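Long-range contact in putative uncharacterized protein (Singapore grouper iridovirus, PDB 3RJ2), which binds histone H3, consistent with a role of this viral protein in contacts with host chromatin: residues R58-Y68 with A129-A137. Sequence-based numbering, arbitrary orientation.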
loop_
_atom_site.group_PDB
_atom_site.type_symbol
_atom_site.label_atom_id
_atom_site.label_comp_id
_atom_site.label_asym_id
_atom_site.label_seq_id
_atom_site.Cartn_x
_atom_site.Cartn_y
_atom_site.Cartn_z
ATOM N N ARG A 58 4.740 3.263 -2.470
ATOM C CA ARG A 58 3.678 4.144 -2.891
ATOM C C ARG A 58 2.368 3.771 -2.192
ATOM O O ARG A 58 1.956 2.604 -2.174
ATOM C CB ARG A 58 3.537 4.074 -4.404
ATOM C CG ARG A 58 2.687 5.123 -5.000
ATOM C CD ARG A 58 2.629 4.920 -6.510
ATOM N NE ARG A 58 1.269 5.071 -6.980
ATOM C CZ ARG A 58 0.848 5.957 -7.871
ATOM N NH1 ARG A 58 1.694 6.794 -8.456
ATOM N NH2 ARG A 58 -0.433 5.977 -8.180
ATOM N N VAL A 59 1.741 4.781 -1.591
ATOM C CA VAL A 59 0.391 4.672 -1.046
ATOM C C VAL A 59 -0.544 5.502 -1.926
ATOM O O VAL A 59 -0.355 6.710 -2.079
ATOM C CB VAL A 59 0.305 5.212 0.408
ATOM C CG1 VAL A 59 -1.080 4.948 0.978
ATOM C CG2 VAL A 59 1.370 4.578 1.273
ATOM N N THR A 60 -1.546 4.843 -2.491
ATOM C CA THR A 60 -2.451 5.461 -3.446
ATOM C C THR A 60 -3.857 5.289 -2.886
ATOM O O THR A 60 -4.167 4.267 -2.236
ATOM C CB THR A 60 -2.337 4.790 -4.848
ATOM O OG1 THR A 60 -0.954 4.695 -5.222
ATOM C CG2 THR A 60 -3.076 5.580 -5.916
ATOM N N PHE A 61 -4.678 6.315 -3.096
ATOM C CA PHE A 61 -6.096 6.256 -2.791
ATOM C C PHE A 61 -6.919 6.397 -4.068
ATOM O O PHE A 61 -6.555 7.158 -4.986
ATOM C CB PHE A 61 -6.483 7.355 -1.804
ATOM C CG PHE A 61 -5.777 7.256 -0.485
ATOM C CD1 PHE A 61 -4.714 8.094 -0.194
ATOM C CD2 PHE A 61 -6.156 6.296 0.447
ATOM C CE1 PHE A 61 -4.047 7.991 1.035
ATOM C CE2 PHE A 61 -5.490 6.176 1.665
ATOM C CZ PHE A 61 -4.440 7.032 1.963
ATOM N N PHE A 62 -8.023 5.659 -4.104
ATOM C CA PHE A 62 -8.961 5.657 -5.215
ATOM C C PHE A 62 -10.364 5.918 -4.664
ATOM O O PHE A 62 -10.664 5.560 -3.509
ATOM C CB PHE A 62 -8.944 4.305 -5.940
ATOM C CG PHE A 62 -7.574 3.837 -6.323
ATOM C CD1 PHE A 62 -6.966 4.297 -7.495
ATOM C CD2 PHE A 62 -6.879 2.930 -5.515
ATOM C CE1 PHE A 62 -5.697 3.869 -7.850
ATOM C CE2 PHE A 62 -5.600 2.509 -5.870
ATOM C CZ PHE A 62 -5.017 2.975 -7.040
ATOM N N ASN A 63 -11.217 6.538 -5.479
ATOM C CA ASN A 63 -12.610 6.801 -5.079
ATOM C C ASN A 63 -13.519 5.579 -5.231
ATOM O O ASN A 63 -13.046 4.485 -5.556
ATOM C CB ASN A 63 -13.166 8.059 -5.769
ATOM C CG ASN A 63 -13.377 7.884 -7.270
ATOM O OD1 ASN A 63 -13.511 6.773 -7.782
ATOM N ND2 ASN A 63 -13.429 8.998 -7.974
ATOM N N ALA A 64 -14.822 5.754 -4.994
ATOM C CA ALA A 64 -15.756 4.633 -4.959
ATOM C C ALA A 64 -15.951 3.973 -6.322
ATOM O O ALA A 64 -16.392 2.824 -6.401
ATOM C CB ALA A 64 -17.112 5.083 -4.380
ATOM N N THR A 65 -15.628 4.694 -7.389
ATOM C CA THR A 65 -15.661 4.117 -8.735
ATOM C C THR A 65 -14.294 3.520 -9.118
ATOM O O THR A 65 -14.109 3.023 -10.230
ATOM C CB THR A 65 -16.140 5.140 -9.789
ATOM O OG1 THR A 65 -15.312 6.305 -9.743
ATOM C CG2 THR A 65 -17.572 5.562 -9.502
ATOM N N GLY A 66 -13.350 3.550 -8.179
ATOM C CA GLY A 66 -12.045 2.933 -8.381
ATOM C C GLY A 66 -11.036 3.827 -9.054
ATOM O O GLY A 66 -9.967 3.367 -9.430
ATOM N N ARG A 67 -11.373 5.104 -9.195
ATOM C CA ARG A 67 -10.518 6.061 -9.888
ATOM C C ARG A 67 -9.480 6.721 -8.962
ATOM O O ARG A 67 -9.757 7.020 -7.803
ATOM C CB ARG A 67 -11.362 7.143 -10.587
ATOM C CG ARG A 67 -12.205 6.664 -11.788
ATOM C CD ARG A 67 -12.714 7.861 -12.638
ATOM N NE ARG A 67 -14.067 7.645 -13.168
ATOM C CZ ARG A 67 -14.741 8.520 -13.925
ATOM N NH1 ARG A 67 -14.197 9.690 -14.259
ATOM N NH2 ARG A 67 -15.967 8.225 -14.353
ATOM N N TYR A 68 -8.297 6.959 -9.511
ATOM C CA TYR A 68 -7.207 7.626 -8.809
ATOM C C TYR A 68 -7.610 8.972 -8.192
ATOM O O TYR A 68 -8.201 9.825 -8.871
ATOM C CB TYR A 68 -6.049 7.843 -9.783
ATOM C CG TYR A 68 -4.895 8.636 -9.226
ATOM C CD1 TYR A 68 -4.793 10.012 -9.444
ATOM C CD2 TYR A 68 -3.892 8.004 -8.499
ATOM C CE1 TYR A 68 -3.723 10.745 -8.922
ATOM C CE2 TYR A 68 -2.829 8.703 -7.997
ATOM C CZ TYR A 68 -2.740 10.070 -8.204
ATOM O OH TYR A 68 -1.655 10.739 -7.686
ATOM N N ALA A 129 2.406 -2.982 -18.619
ATOM C CA ALA A 129 1.036 -2.467 -18.791
ATOM C C ALA A 129 0.106 -2.805 -17.626
ATOM O O ALA A 129 -0.645 -1.953 -17.163
ATOM C CB ALA A 129 0.427 -2.961 -20.106
ATOM N N GLU A 130 0.160 -4.046 -17.164
ATOM C CA GLU A 130 -0.633 -4.480 -16.006
ATOM C C GLU A 130 -0.172 -3.753 -14.737
ATOM O O GLU A 130 -0.978 -3.414 -13.874
ATOM C CB GLU A 130 -0.511 -5.992 -15.819
ATOM C CG GLU A 130 -1.084 -6.818 -16.982
ATOM C CD GLU A 130 -0.747 -8.311 -16.895
ATOM O OE1 GLU A 130 0.380 -8.664 -16.468
ATOM O OE2 GLU A 130 -1.614 -9.134 -17.266
ATOM N N PHE A 131 1.130 -3.504 -14.637
ATOM C CA PHE A 131 1.676 -2.809 -13.488
ATOM C C PHE A 131 1.208 -1.368 -13.518
ATOM O O PHE A 131 0.704 -0.872 -12.522
ATOM C CB PHE A 131 3.206 -2.874 -13.459
ATOM C CG PHE A 131 3.808 -2.260 -12.232
ATOM C CD1 PHE A 131 4.031 -3.028 -11.093
ATOM C CD2 PHE A 131 4.129 -0.913 -12.203
ATOM C CE1 PHE A 131 4.585 -2.465 -9.951
ATOM C CE2 PHE A 131 4.677 -0.334 -11.068
ATOM C CZ PHE A 131 4.915 -1.114 -9.938
ATOM N N ALA A 132 1.386 -0.696 -14.655
ATOM C CA ALA A 132 0.956 0.702 -14.796
ATOM C C ALA A 132 -0.522 0.912 -14.445
ATOM O O ALA A 132 -0.889 1.904 -13.788
ATOM C CB ALA A 132 1.219 1.191 -16.188
ATOM N N ARG A 133 -1.360 -0.033 -14.863
ATOM C CA ARG A 133 -2.776 0.012 -14.542
ATOM C C ARG A 133 -3.012 0.126 -13.020
ATOM O O ARG A 133 -3.877 0.898 -12.571
ATOM C CB ARG A 133 -3.498 -1.209 -15.108
ATOM C CG ARG A 133 -5.005 -1.092 -14.993
ATOM C CD ARG A 133 -5.640 -2.421 -14.623
ATOM N NE ARG A 133 -6.808 -2.154 -13.800
ATOM C CZ ARG A 133 -6.905 -2.372 -12.492
ATOM N NH1 ARG A 133 -5.903 -2.915 -11.804
ATOM N NH2 ARG A 133 -8.043 -2.064 -11.870
ATOM N N THR A 134 -2.231 -0.610 -12.227
ATOM C CA THR A 134 -2.424 -0.617 -10.770
ATOM C C THR A 134 -2.058 0.718 -10.104
ATOM O O THR A 134 -2.409 0.937 -8.965
ATOM C CB THR A 134 -1.645 -1.754 -10.055
ATOM O OG1 THR A 134 -0.241 -1.466 -10.061
ATOM C CG2 THR A 134 -1.923 -3.116 -10.694
ATOM N N LEU A 135 -1.333 1.584 -10.814
ATOM C CA LEU A 135 -1.005 2.926 -10.336
ATOM C C LEU A 135 -2.151 3.904 -10.529
ATOM O O LEU A 135 -2.255 4.905 -9.802
ATOM C CB LEU A 135 0.222 3.474 -11.081
ATOM C CG LEU A 135 1.503 2.636 -11.044
ATOM C CD1 LEU A 135 2.528 3.182 -11.996
ATOM C CD2 LEU A 135 2.066 2.556 -9.621
ATOM N N ALA A 136 -3.010 3.616 -11.509
ATOM C CA ALA A 136 -4.051 4.553 -11.947
ATOM C C ALA A 136 -5.505 4.166 -11.584
ATOM O O ALA A 136 -6.371 5.032 -11.497
ATOM C CB ALA A 136 -3.924 4.791 -13.444
ATOM N N ALA A 137 -5.781 2.883 -11.384
ATOM C CA ALA A 137 -7.150 2.441 -11.119
ATOM C C ALA A 137 -7.154 1.306 -10.135
ATOM O O ALA A 137 -6.167 0.563 -10.075
ATOM C CB ALA A 137 -7.860 2.015 -12.423
#
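Arg58 reaches Leu135 because its chain leaves strand 56-62 with CG trans to the backbone N (chi1 -168°), runs on extended and bends at chi3; Leu135, with CG trans to its carbonyl carbon (chi1 -56°), lies across it at about a right angle. Leu135 CD2 sits over one guanidinium face, offset toward the rim, 3.7 Å from Arg58 NE. That nitrogen donates to Thr60 OG1 at 2.9 Å, tilted from the guanidinium plane, which ties the arginine back to its own strand. Arg58 NH2 comes within 2.7 Å of Leu135 O, but the angle is too poor for a hydrogen bond. The same carbonyl lies at the edge of the Phe62 ring, while Ala137 C lies over one face of that ring, 3.7 Å from Phe62 CE1. Beyond the strand, the type I turn from Asn63 to Gly66 is braced by Asn63 OD1, which accepts from Thr65 N in an Asx turn and also from Arg67 N and Thr65 OG1. Gly66 O meets Ala137 CA in a CH...O contact of 3.4 Å, and Tyr68 N makes a weak hydrogen bond to Ala136 O. Arg96, on strand 94-98, donates to both Thr134 O and Ala137 O, and Thr134 OG1 bonds to His98. The C-terminal helix 128-136 is thus docked by its last turn against the hairpin of strands 56-62 and 68-75. Carbonyls at the helix end face an arginine on each of two strands, so the contact is probably electrostatically favourable, the positive charges complementing the negative end of the helix dipole.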